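Heavy metal cation tricomponent efflux pump ZneA(CzcA-like) (Cupriavidus metallidurans, PDB 4K0J) probably exports heavy-metal cations such as zinc, acting as the zinc/proton antiporter of a three-part RND efflux system in the inner membrane. Local coordinates at residues 181-187 and 752-758; 440-444 and 472-476; 583-587 and 621-625; 683-687 and 698-702. All coordinates share one frame; numbering follows the deposited sequence.

Contact 1 of 4, residues 181-187 and 752-758; sequences TQFMLEF and YNVVARF
In a small mixed sheet, strand 182-187 from the first half of the chain runs parallel to strand 750-758 from the second half, and Phe183 pairs with Val754. Asn753 O receives the N-H of Phe183 (2.9 Å), and Phe183 O takes that of Val755 (2.6 Å). Val755 O then accepts from Leu185 N, and Arg757 O from Phe187 N (2.9 Å); Arg757 N to Leu185 O is weak. Sheets to which both halves of the chain contribute are found in the docking domain of AcrB-type RND pumps, and this one, flanked by strands 259-263 and 741-747, is consistent with that. On one face Phe183, Leu185, Val754 and Phe187 give apolar cover: the Phe183 ring turns its edge to Tyr752 CB (3.8 Å from CE2), and Phe187 CE2 meets Ala756 CB at 3.7 Å while Leu185 CD1 lies over the ring centre. Across the sheet, Val755 CG2 touches Gln182 NE2 (3.5 Å). Extended beyond CG (chi2 -176°), the flexible Met184 lays CE at the edge of the Arg757 guanidinium, 3.4 Å from NH1. The carboxylate of Glu186 pairs instead with Arg259.

Contact 2 of 4, residues 440-444 and 472-476; sequences MIVII and LFGAL
The one aromatic ring here, that of Phe473, lies on the surface, where it may well face lipid. Ile444 meets Phe473 at its backbone N and CB, not at its ring: CD1 of Ile444 comes to the N of Phe473 (3.8 Å) and, more loosely, to its CB (4.3 Å). The contact joins two antiparallel helices of the membrane domain, 433-447 and 463-479, both predicted to span the membrane. Over these short segments their axes lie 10.1 Å apart at 175°, so the chains run almost exactly against each other, and the gap is filled by branched and flexible apolar side chains. No hydrogen bond crosses it; the backbone polar groups are used within each helix, as in Ile444 N to Met440 O. Leu472 is the central side chain, reaching between Met440, Ile443 and Ile444. Its CB lies 3.6 Å from Ile444 CG1, the two side chains sliding past each other in opposite directions, whereas Ile443 crosses Leu472 at about a right angle and brings CG2 to within 3.6 Å of CD1. The small Ala475, one turn further along, lets the end of Met440 come close. Bent at both chi2 (-80°) and chi3 (-90°), the unbranched thioether of Met440 curls round the end of Leu472, and its terminal CE rests 3.6 Å from Leu472 CD1 and 3.8 Å from Ala475 CB.

Contact 3 of 4, residues 583-587 and 621-625; sequences EFPEV and WTSGR
Glu586 and Trp621 meet through a CH-pi contact: CG of the glutamate stands over the five-membered ring, 3.9 Å from its centroid and only 8° off the ring normal. The neighbouring CB lies over the same indole, 3.7 Å from Trp621 NE1. A glutamate suits this place because its aliphatic stem can cover an aromatic face while the chain, bent at chi2 (91°), turns the carboxylate aside. The indole N-H points elsewhere, to the carbonyl of His616, which helps to fix the ring's rotation. Electrostatics come next. The carboxylate of Glu586 faces Arg625 and forms a salt bridge through OE2 and NH1, although OE2 is crowded by a neighbouring atom in the model and the exact length is doubtful. Both loops belong to an alpha/beta unit with the strand order of a ferredoxin-like fold, as in the porter domain of RND pumps. Loop 583-587, with a type I turn from Phe584 to Val587, leads from helix 567-581 into strand 587-595. Loop 621-625, with an inverse gamma turn centred on Gly624, leads from strand 608-615 to helix 627-638. A ring also meets the guanidinium: Phe584 CE1 lies over one face of the Arg625 group, the two planes 71° apart, and CD1 is 3.7 Å from Arg625 NH1. The apolar part is small, the rigid Pro585 setting CG 4.1 Å from Ser623 CB.

Contact 4 of 4, residues 683-687 and 698-702; sequences ATAIT and DVIID
Thr687 and Ala683, one turn apart on helix 676-690, face Val699 and Ile701 on strand 699-701, the helix and strand running antiparallel (173°). They are the first helix and the second strand of an alpha/beta unit with ferredoxin-like strand order, one of those that make up the porter domain in RND pumps; within this chain the strand lies at the edge of its sheet. The conformation of Thr687 sorts its two branches. With chi1 at -77°, OG1 lies anti to the carbonyl carbon and folds back on the helix to donate to Ala683 O (3.0 Å), while CG2 is sent to the strand and meets Val699 CG1 at 3.7 Å. Threonine thus offers a methyl to the sheet and satisfies its hydroxyl locally. Ala683 O is gripped twice, by Thr687 N and OG1 from opposite faces of its plane. Val699 points CG1 at the helix by setting it anti to its own backbone N, a compact branch for the closer end of the contact. Ile701 needs more length: its CG1 passes 3.5 Å from Thr687 OG1, crossing that side chain at about a right angle, and the extended chain (chi2 -174°) carries CD1 to 3.6 Å from Ala683 CB.

Overall arrangement
The four contacts sample three layers of the pump. Contact 1 lies in the probable docking domain at one end, contact 2 among the membrane helices; their centres are about 73 Å apart, on opposite sides of the chain's centre. Contacts 3 and 4 occupy two consecutive ferredoxin-like units between these layers, with centres about 32 Å apart and nearest atoms about 14 Å apart. Contact 3 is about 48 Å from contact 2, centre to centre, and contact 4 about 43 Å from contact 1. Along the sequence contacts 2, 3 and 4 close in turn, and all fall between the strands of contact 1, the only one joining distant halves of the chain. None touches another.

Contact 1 of 4, residues 181-187 and 752-758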
loop_
_atom_site.group_PDB
_atom_site.type_symbol
_atom_site.label_atom_id
_atom_site.label_comp_id
_atom_site.label_asym_id
_atom_site.label_seq_id
_atom_site.Cartn_x
_atom_site.Cartn_y
_atom_site.Cartn_z
ATOM N N THR C 181 -14.372 -30.289 22.692
ATOM C CA THR C 181 -14.045 -31.392 23.587
ATOM C C THR C 181 -12.731 -31.144 24.314
ATOM O O THR C 181 -11.717 -30.824 23.692
ATOM C CB THR C 181 -13.952 -32.731 22.813
ATOM O OG1 THR C 181 -15.204 -33.013 22.174
ATOM C CG2 THR C 181 -13.593 -33.880 23.747
ATOM N N GLN C 182 -12.745 -31.294 25.633
ATOM C CA GLN C 182 -11.525 -31.119 26.413
ATOM C C GLN C 182 -11.303 -32.267 27.382
ATOM O O GLN C 182 -12.217 -33.043 27.660
ATOM C CB GLN C 182 -11.525 -29.774 27.146
ATOM C CG GLN C 182 -12.734 -29.512 28.015
ATOM C CD GLN C 182 -12.780 -28.080 28.501
ATOM O OE1 GLN C 182 -13.435 -27.767 29.500
ATOM N NE2 GLN C 182 -12.081 -27.196 27.792
ATOM N N PHE C 183 -10.070 -32.375 27.867
ATOM C CA PHE C 183 -9.683 -33.385 28.844
ATOM C C PHE C 183 -9.722 -32.705 30.200
ATOM O O PHE C 183 -9.124 -31.644 30.376
ATOM C CB PHE C 183 -8.251 -33.874 28.580
ATOM C CG PHE C 183 -8.093 -34.708 27.333
ATOM C CD1 PHE C 183 -7.602 -36.001 27.415
ATOM C CD2 PHE C 183 -8.413 -34.200 26.086
ATOM C CE1 PHE C 183 -7.441 -36.776 26.279
ATOM C CE2 PHE C 183 -8.259 -34.970 24.945
ATOM C CZ PHE C 183 -7.769 -36.259 25.042
ATOM N N MET C 184 -10.423 -33.292 31.163
ATOM C CA MET C 184 -10.508 -32.654 32.471
ATOM C C MET C 184 -10.606 -33.603 33.658
ATOM O O MET C 184 -11.374 -34.567 33.649
ATOM C CB MET C 184 -11.647 -31.631 32.508
ATOM C CG MET C 184 -13.029 -32.207 32.275
ATOM S SD MET C 184 -14.281 -30.911 32.232
ATOM C CE MET C 184 -15.783 -31.882 32.287
ATOM N N LEU C 185 -9.801 -33.312 34.675
ATOM C CA LEU C 185 -9.894 -33.991 35.957
ATOM C C LEU C 185 -10.855 -33.205 36.826
ATOM O O LEU C 185 -10.810 -31.976 36.856
ATOM C CB LEU C 185 -8.520 -34.065 36.628
ATOM C CG LEU C 185 -8.377 -34.768 37.987
ATOM C CD1 LEU C 185 -8.640 -33.829 39.157
ATOM C CD2 LEU C 185 -9.271 -35.997 38.080
ATOM N N GLU C 186 -11.717 -33.917 37.541
ATOM C CA GLU C 186 -12.699 -33.272 38.401
ATOM C C GLU C 186 -12.313 -33.368 39.879
ATOM O O GLU C 186 -12.717 -34.296 40.583
ATOM C CB GLU C 186 -14.085 -33.858 38.142
ATOM C CG GLU C 186 -14.509 -33.743 36.686
ATOM C CD GLU C 186 -15.973 -34.070 36.468
ATOM O OE1 GLU C 186 -16.538 -34.862 37.254
ATOM O OE2 GLU C 186 -16.565 -33.527 35.509
ATOM N N PHE C 187 -11.529 -32.389 40.329
ATOM C CA PHE C 187 -10.998 -32.341 41.692
ATOM C C PHE C 187 -12.048 -32.405 42.800
ATOM O O PHE C 187 -13.173 -31.921 42.654
ATOM C CB PHE C 187 -10.169 -31.070 41.897
ATOM C CG PHE C 187 -8.741 -31.197 41.475
ATOM C CD1 PHE C 187 -7.857 -31.983 42.197
ATOM C CD2 PHE C 187 -8.270 -30.517 40.367
ATOM C CE1 PHE C 187 -6.530 -32.099 41.813
ATOM C CE2 PHE C 187 -6.945 -30.627 39.977
ATOM C CZ PHE C 187 -6.075 -31.418 40.701
ATOM N N TYR C 752 -6.670 -30.425 21.808
ATOM C CA TYR C 752 -7.676 -30.247 22.850
ATOM C C TYR C 752 -7.016 -29.668 24.095
ATOM O O TYR C 752 -5.838 -29.913 24.351
ATOM C CB TYR C 752 -8.352 -31.588 23.192
ATOM C CG TYR C 752 -8.748 -32.412 21.982
ATOM C CD1 TYR C 752 -7.856 -33.313 21.410
ATOM C CD2 TYR C 752 -10.007 -32.287 21.409
ATOM C CE1 TYR C 752 -8.203 -34.064 20.300
ATOM C CE2 TYR C 752 -10.366 -33.038 20.295
ATOM C CZ TYR C 752 -9.457 -33.925 19.745
ATOM O OH TYR C 752 -9.800 -34.673 18.639
ATOM N N ASN C 753 -7.774 -28.896 24.866
ATOM C CA ASN C 753 -7.261 -28.341 26.107
ATOM C C ASN C 753 -7.416 -29.342 27.235
ATOM O O ASN C 753 -8.462 -29.972 27.368
ATOM C CB ASN C 753 -7.995 -27.051 26.481
ATOM C CG ASN C 753 -7.872 -25.972 25.423
ATOM O OD1 ASN C 753 -8.780 -25.155 25.240
ATOM N ND2 ASN C 753 -6.749 -25.963 24.715
ATOM N N VAL C 754 -6.369 -29.498 28.036
ATOM C CA VAL C 754 -6.475 -30.247 29.280
ATOM C C VAL C 754 -6.726 -29.269 30.413
ATOM O O VAL C 754 -5.926 -28.354 30.655
ATOM C CB VAL C 754 -5.210 -31.055 29.587
ATOM C CG1 VAL C 754 -5.477 -32.047 30.716
ATOM C CG2 VAL C 754 -4.715 -31.758 28.341
ATOM N N VAL C 755 -7.844 -29.479 31.098
ATOM C CA VAL C 755 -8.318 -28.574 32.138
ATOM C C VAL C 755 -8.363 -29.260 33.505
ATOM O O VAL C 755 -8.673 -30.451 33.604
ATOM C CB VAL C 755 -9.736 -28.058 31.800
ATOM C CG1 VAL C 755 -10.159 -26.973 32.773
ATOM C CG2 VAL C 755 -9.785 -27.539 30.378
ATOM N N ALA C 756 -8.035 -28.510 34.555
ATOM C CA ALA C 756 -8.241 -28.969 35.927
ATOM C C ALA C 756 -9.274 -28.081 36.598
ATOM O O ALA C 756 -9.153 -26.857 36.578
ATOM C CB ALA C 756 -6.947 -28.934 36.707
ATOM N N ARG C 757 -10.294 -28.698 37.182
ATOM C CA ARG C 757 -11.303 -27.952 37.917
ATOM C C ARG C 757 -12.037 -28.842 38.918
ATOM O O ARG C 757 -12.156 -30.052 38.716
ATOM C CB ARG C 757 -12.302 -27.305 36.957
ATOM C CG ARG C 757 -13.197 -28.290 36.223
ATOM C CD ARG C 757 -14.336 -27.568 35.516
ATOM N NE ARG C 757 -15.213 -28.486 34.795
ATOM C CZ ARG C 757 -16.292 -28.110 34.114
ATOM N NH1 ARG C 757 -17.033 -29.015 33.488
ATOM N NH2 ARG C 757 -16.633 -26.830 34.061
ATOM N N PHE C 758 -12.522 -28.229 39.996
ATOM C CA PHE C 758 -13.299 -28.927 41.013
ATOM C C PHE C 758 -14.571 -29.491 40.412
ATOM O O PHE C 758 -15.086 -28.966 39.422
ATOM C CB PHE C 758 -13.656 -27.976 42.153
ATOM C CG PHE C 758 -12.465 -27.345 42.812
ATOM C CD1 PHE C 758 -11.296 -28.062 42.996
ATOM C CD2 PHE C 758 -12.511 -26.030 43.241
ATOM C CE1 PHE C 758 -10.188 -27.482 43.604
ATOM C CE2 PHE C 758 -11.410 -25.445 43.850
ATOM C CZ PHE C 758 -10.245 -26.174 44.032
#

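Contact 2 of 4, residues 440-444 and 472-476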
loop_
_atom_site.group_PDB
_atom_site.type_symbol
_atom_site.label_atom_id
_atom_site.label_comp_id
_atom_site.label_asym_id
_atom_site.label_seq_id
_atom_site.Cartn_x
_atom_site.Cartn_y
_atom_site.Cartn_z
ATOM N N MET C 440 -29.831 15.545 -25.850
ATOM C CA MET C 440 -29.246 14.353 -25.245
ATOM C C MET C 440 -28.035 14.682 -24.367
ATOM O O MET C 440 -27.791 14.012 -23.363
ATOM C CB MET C 440 -28.889 13.312 -26.312
ATOM C CG MET C 440 -30.090 12.802 -27.110
ATOM S SD MET C 440 -31.085 11.547 -26.284
ATOM C CE MET C 440 -30.272 10.050 -26.839
ATOM N N ILE C 441 -27.276 15.713 -24.726
ATOM C CA ILE C 441 -26.207 16.147 -23.832
ATOM C C ILE C 441 -26.826 16.796 -22.595
ATOM O O ILE C 441 -26.203 16.861 -21.539
ATOM C CB ILE C 441 -25.194 17.102 -24.508
ATOM C CG1 ILE C 441 -23.879 17.124 -23.721
ATOM C CG2 ILE C 441 -25.759 18.507 -24.637
ATOM C CD1 ILE C 441 -22.886 18.156 -24.211
ATOM N N VAL C 442 -28.062 17.266 -22.735
ATOM C CA VAL C 442 -28.803 17.801 -21.602
ATOM C C VAL C 442 -29.304 16.673 -20.708
ATOM O O VAL C 442 -29.230 16.772 -19.487
ATOM C CB VAL C 442 -29.972 18.714 -22.045
ATOM C CG1 VAL C 442 -31.037 18.795 -20.967
ATOM C CG2 VAL C 442 -29.454 20.105 -22.366
ATOM N N ILE C 443 -29.797 15.591 -21.301
ATOM C CA ILE C 443 -30.238 14.466 -20.482
ATOM C C ILE C 443 -29.036 13.776 -19.827
ATOM O O ILE C 443 -29.157 13.164 -18.763
ATOM C CB ILE C 443 -31.113 13.458 -21.267
ATOM C CG1 ILE C 443 -31.812 12.493 -20.310
ATOM C CG2 ILE C 443 -30.295 12.677 -22.259
ATOM C CD1 ILE C 443 -32.658 11.454 -21.009
ATOM N N ILE C 444 -27.869 13.906 -20.456
ATOM C CA ILE C 444 -26.631 13.385 -19.880
ATOM C C ILE C 444 -26.115 14.273 -18.747
ATOM O O ILE C 444 -25.710 13.776 -17.698
ATOM C CB ILE C 444 -25.541 13.188 -20.953
ATOM C CG1 ILE C 444 -25.640 11.783 -21.544
ATOM C CG2 ILE C 444 -24.155 13.391 -20.369
ATOM C CD1 ILE C 444 -24.573 11.472 -22.576
ATOM N N LEU C 472 -26.130 6.367 -23.211
ATOM C CA LEU C 472 -26.746 7.566 -23.761
ATOM C C LEU C 472 -25.854 8.107 -24.859
ATOM O O LEU C 472 -26.324 8.439 -25.951
ATOM C CB LEU C 472 -26.934 8.622 -22.673
ATOM C CG LEU C 472 -28.162 9.527 -22.773
ATOM C CD1 LEU C 472 -28.062 10.448 -23.974
ATOM C CD2 LEU C 472 -29.429 8.693 -22.835
ATOM N N PHE C 473 -24.559 8.193 -24.567
ATOM C CA PHE C 473 -23.599 8.631 -25.568
ATOM C C PHE C 473 -23.582 7.664 -26.749
ATOM O O PHE C 473 -23.316 8.057 -27.884
ATOM C CB PHE C 473 -22.202 8.760 -24.966
ATOM C CG PHE C 473 -21.178 9.269 -25.935
ATOM C CD1 PHE C 473 -21.194 10.592 -26.348
ATOM C CD2 PHE C 473 -20.203 8.425 -26.437
ATOM C CE1 PHE C 473 -20.253 11.067 -27.245
ATOM C CE2 PHE C 473 -19.258 8.893 -27.334
ATOM C CZ PHE C 473 -19.284 10.216 -27.738
ATOM N N GLY C 474 -23.875 6.398 -26.470
ATOM C CA GLY C 474 -23.973 5.393 -27.508
ATOM C C GLY C 474 -25.208 5.604 -28.361
ATOM O O GLY C 474 -25.179 5.393 -29.570
ATOM N N ALA C 475 -26.295 6.026 -27.724
ATOM C CA ALA C 475 -27.538 6.315 -28.429
ATOM C C ALA C 475 -27.325 7.500 -29.355
ATOM O O ALA C 475 -27.830 7.528 -30.481
ATOM C CB ALA C 475 -28.648 6.612 -27.439
ATOM N N LEU C 476 -26.574 8.480 -28.863
ATOM C CA LEU C 476 -26.167 9.619 -29.673
ATOM C C LEU C 476 -25.342 9.154 -30.869
ATOM O O LEU C 476 -25.633 9.499 -32.011
ATOM C CB LEU C 476 -25.348 10.594 -28.828
ATOM C CG LEU C 476 -24.648 11.720 -29.587
ATOM C CD1 LEU C 476 -25.671 12.630 -30.251
ATOM C CD2 LEU C 476 -23.735 12.506 -28.660
#

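Contact 3 of 4, residues 583-587 and 621-625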
loop_
_atom_site.group_PDB
_atom_site.type_symbol
_atom_site.label_atom_id
_atom_site.label_comp_id
_atom_site.label_asym_id
_atom_site.label_seq_id
_atom_site.Cartn_x
_atom_site.Cartn_y
_atom_site.Cartn_z
ATOM N N GLU C 583 -45.550 -21.772 13.435
ATOM C CA GLU C 583 -47.006 -21.838 13.377
ATOM C C GLU C 583 -47.554 -21.075 12.177
ATOM O O GLU C 583 -48.691 -20.604 12.194
ATOM C CB GLU C 583 -47.635 -21.329 14.679
ATOM C CG GLU C 583 -47.414 -22.258 15.865
ATOM C CD GLU C 583 -48.047 -21.745 17.144
ATOM O OE1 GLU C 583 -48.573 -20.614 17.133
ATOM O OE2 GLU C 583 -48.016 -22.471 18.161
ATOM N N PHE C 584 -46.740 -20.965 11.133
ATOM C CA PHE C 584 -47.142 -20.299 9.907
ATOM C C PHE C 584 -46.801 -21.179 8.715
ATOM O O PHE C 584 -45.816 -21.915 8.745
ATOM C CB PHE C 584 -46.447 -18.946 9.782
ATOM C CG PHE C 584 -46.847 -17.959 10.838
ATOM C CD1 PHE C 584 -48.056 -17.294 10.757
ATOM C CD2 PHE C 584 -46.010 -17.688 11.909
ATOM C CE1 PHE C 584 -48.429 -16.382 11.729
ATOM C CE2 PHE C 584 -46.378 -16.776 12.881
ATOM C CZ PHE C 584 -47.587 -16.122 12.790
ATOM N N PRO C 585 -47.622 -21.115 7.661
ATOM C CA PRO C 585 -47.410 -21.939 6.471
ATOM C C PRO C 585 -46.277 -21.418 5.600
ATOM O O PRO C 585 -45.858 -22.112 4.671
ATOM C CB PRO C 585 -48.736 -21.806 5.710
ATOM C CG PRO C 585 -49.707 -21.229 6.690
ATOM C CD PRO C 585 -48.893 -20.380 7.599
ATOM N N GLU C 586 -45.784 -20.218 5.896
ATOM C CA GLU C 586 -44.824 -19.560 5.012
ATOM C C GLU C 586 -43.379 -19.606 5.498
ATOM O O GLU C 586 -42.498 -19.036 4.857
ATOM C CB GLU C 586 -45.227 -18.104 4.765
ATOM C CG GLU C 586 -46.709 -17.887 4.512
ATOM C CD GLU C 586 -47.478 -17.609 5.788
ATOM O OE1 GLU C 586 -46.958 -17.929 6.875
ATOM O OE2 GLU C 586 -48.599 -17.062 5.707
ATOM N N VAL C 587 -43.130 -20.278 6.618
ATOM C CA VAL C 587 -41.775 -20.354 7.164
ATOM C C VAL C 587 -41.076 -21.682 6.880
ATOM O O VAL C 587 -41.417 -22.715 7.453
ATOM C CB VAL C 587 -41.752 -20.063 8.670
ATOM C CG1 VAL C 587 -41.760 -18.570 8.904
ATOM C CG2 VAL C 587 -42.937 -20.722 9.357
ATOM N N TRP C 621 -47.563 -19.080 -1.742
ATOM C CA TRP C 621 -48.166 -18.631 -0.496
ATOM C C TRP C 621 -49.669 -18.874 -0.475
ATOM O O TRP C 621 -50.455 -18.020 -0.887
ATOM C CB TRP C 621 -47.832 -17.164 -0.215
ATOM C CG TRP C 621 -46.498 -16.989 0.457
ATOM C CD1 TRP C 621 -45.481 -17.899 0.505
ATOM C CD2 TRP C 621 -46.048 -15.845 1.190
ATOM N NE1 TRP C 621 -44.423 -17.388 1.214
ATOM C CE2 TRP C 621 -44.745 -16.127 1.646
ATOM C CE3 TRP C 621 -46.616 -14.605 1.501
ATOM C CZ2 TRP C 621 -44.001 -15.219 2.397
ATOM C CZ3 TRP C 621 -45.876 -13.704 2.249
ATOM C CH2 TRP C 621 -44.584 -14.015 2.688
ATOM N N THR C 622 -50.049 -20.053 0.006
ATOM C CA THR C 622 -51.449 -20.445 0.107
ATOM C C THR C 622 -52.213 -19.484 1.005
ATOM O O THR C 622 -53.275 -18.988 0.634
ATOM C CB THR C 622 -51.593 -21.873 0.663
ATOM O OG1 THR C 622 -50.898 -22.792 -0.191
ATOM C CG2 THR C 622 -53.061 -22.274 0.745
ATOM N N SER C 623 -51.664 -19.225 2.187
ATOM C CA SER C 623 -52.262 -18.270 3.111
ATOM C C SER C 623 -52.242 -16.872 2.504
ATOM O O SER C 623 -51.177 -16.331 2.203
ATOM C CB SER C 623 -51.507 -18.266 4.438
ATOM O OG SER C 623 -50.195 -17.764 4.263
ATOM N N GLY C 624 -53.423 -16.294 2.322
ATOM C CA GLY C 624 -53.536 -14.961 1.763
ATOM C C GLY C 624 -53.015 -13.916 2.724
ATOM O O GLY C 624 -53.783 -13.285 3.450
ATOM N N ARG C 625 -51.699 -13.739 2.733
ATOM C CA ARG C 625 -51.061 -12.788 3.633
ATOM C C ARG C 625 -49.909 -12.066 2.946
ATOM O O ARG C 625 -49.048 -12.695 2.329
ATOM C CB ARG C 625 -50.561 -13.497 4.892
ATOM C CG ARG C 625 -50.154 -12.555 6.015
ATOM C CD ARG C 625 -49.943 -13.288 7.342
ATOM N NE ARG C 625 -51.055 -14.169 7.688
ATOM C CZ ARG C 625 -50.941 -15.486 7.841
ATOM N NH1 ARG C 625 -49.764 -16.074 7.689
ATOM N NH2 ARG C 625 -52.004 -16.214 8.150
#

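Contact 4 of 4, residues 683-687 and 698-702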
loop_
_atom_site.group_PDB
_atom_site.type_symbol
_atom_site.label_atom_id
_atom_site.label_comp_id
_atom_site.label_asym_id
_atom_site.label_seq_id
_atom_site.Cartn_x
_atom_site.Cartn_y
_atom_site.Cartn_z
ATOM N N ALA C 683 -33.290 6.828 29.964
ATOM C CA ALA C 683 -33.550 5.861 28.908
ATOM C C ALA C 683 -34.881 5.155 29.126
ATOM O O ALA C 683 -35.585 4.855 28.169
ATOM C CB ALA C 683 -32.424 4.853 28.824
ATOM N N THR C 684 -35.218 4.885 30.384
ATOM C CA THR C 684 -36.512 4.296 30.716
ATOM C C THR C 684 -37.605 5.251 30.272
ATOM O O THR C 684 -38.605 4.841 29.667
ATOM C CB THR C 684 -36.650 4.022 32.233
ATOM O OG1 THR C 684 -35.724 3.001 32.622
ATOM C CG2 THR C 684 -38.062 3.569 32.578
ATOM N N ALA C 685 -37.397 6.533 30.560
ATOM C CA ALA C 685 -38.325 7.567 30.106
ATOM C C ALA C 685 -38.510 7.549 28.586
ATOM O O ALA C 685 -39.625 7.373 28.097
ATOM C CB ALA C 685 -37.862 8.938 30.564
ATOM N N ILE C 686 -37.415 7.718 27.848
ATOM C CA ILE C 686 -37.459 7.772 26.391
ATOM C C ILE C 686 -38.061 6.504 25.796
ATOM O O ILE C 686 -38.730 6.543 24.765
ATOM C CB ILE C 686 -36.059 8.032 25.782
ATOM C CG1 ILE C 686 -35.544 9.407 26.206
ATOM C CG2 ILE C 686 -36.087 7.956 24.257
ATOM C CD1 ILE C 686 -34.402 9.937 25.349
ATOM N N THR C 687 -37.836 5.380 26.457
ATOM C CA THR C 687 -38.403 4.126 25.993
ATOM C C THR C 687 -39.913 4.154 26.123
ATOM O O THR C 687 -40.635 3.954 25.136
ATOM C CB THR C 687 -37.841 2.940 26.773
ATOM O OG1 THR C 687 -36.523 2.646 26.292
ATOM C CG2 THR C 687 -38.729 1.718 26.596
ATOM N N ASP C 698 -41.061 -1.508 17.396
ATOM C CA ASP C 698 -40.371 -2.134 18.515
ATOM C C ASP C 698 -39.530 -1.065 19.197
ATOM O O ASP C 698 -38.997 -0.193 18.519
ATOM C CB ASP C 698 -39.482 -3.278 18.031
ATOM C CG ASP C 698 -40.196 -4.203 17.059
ATOM O OD1 ASP C 698 -41.065 -4.984 17.502
ATOM O OD2 ASP C 698 -39.881 -4.156 15.851
ATOM N N VAL C 699 -39.441 -1.112 20.527
ATOM C CA VAL C 699 -38.591 -0.191 21.289
ATOM C C VAL C 699 -37.994 -0.891 22.502
ATOM O O VAL C 699 -38.727 -1.456 23.310
ATOM C CB VAL C 699 -39.365 1.048 21.805
ATOM C CG1 VAL C 699 -38.538 1.791 22.853
ATOM C CG2 VAL C 699 -39.728 1.985 20.670
ATOM N N ILE C 700 -36.670 -0.852 22.637
ATOM C CA ILE C 700 -36.019 -1.427 23.814
ATOM C C ILE C 700 -34.723 -0.715 24.171
ATOM O O ILE C 700 -34.188 0.047 23.376
ATOM C CB ILE C 700 -35.721 -2.923 23.634
ATOM C CG1 ILE C 700 -35.604 -3.268 22.151
ATOM C CG2 ILE C 700 -36.798 -3.764 24.291
ATOM C CD1 ILE C 700 -35.579 -4.757 21.874
ATOM N N ILE C 701 -34.232 -0.958 25.383
ATOM C CA ILE C 701 -32.919 -0.468 25.776
ATOM C C ILE C 701 -31.899 -1.534 25.420
ATOM O O ILE C 701 -31.910 -2.620 25.999
ATOM C CB ILE C 701 -32.836 -0.176 27.288
ATOM C CG1 ILE C 701 -33.709 1.027 27.654
ATOM C CG2 ILE C 701 -31.389 0.068 27.711
ATOM C CD1 ILE C 701 -33.566 1.465 29.095
ATOM N N ASP C 702 -31.032 -1.221 24.463
ATOM C CA ASP C 702 -30.051 -2.169 23.961
ATOM C C ASP C 702 -29.197 -2.759 25.081
ATOM O O ASP C 702 -29.037 -3.978 25.165
ATOM C CB ASP C 702 -29.160 -1.505 22.911
ATOM C CG ASP C 702 -28.484 -2.512 21.999
ATOM O OD1 ASP C 702 -29.182 -3.419 21.494
ATOM O OD2 ASP C 702 -27.257 -2.400 21.789
#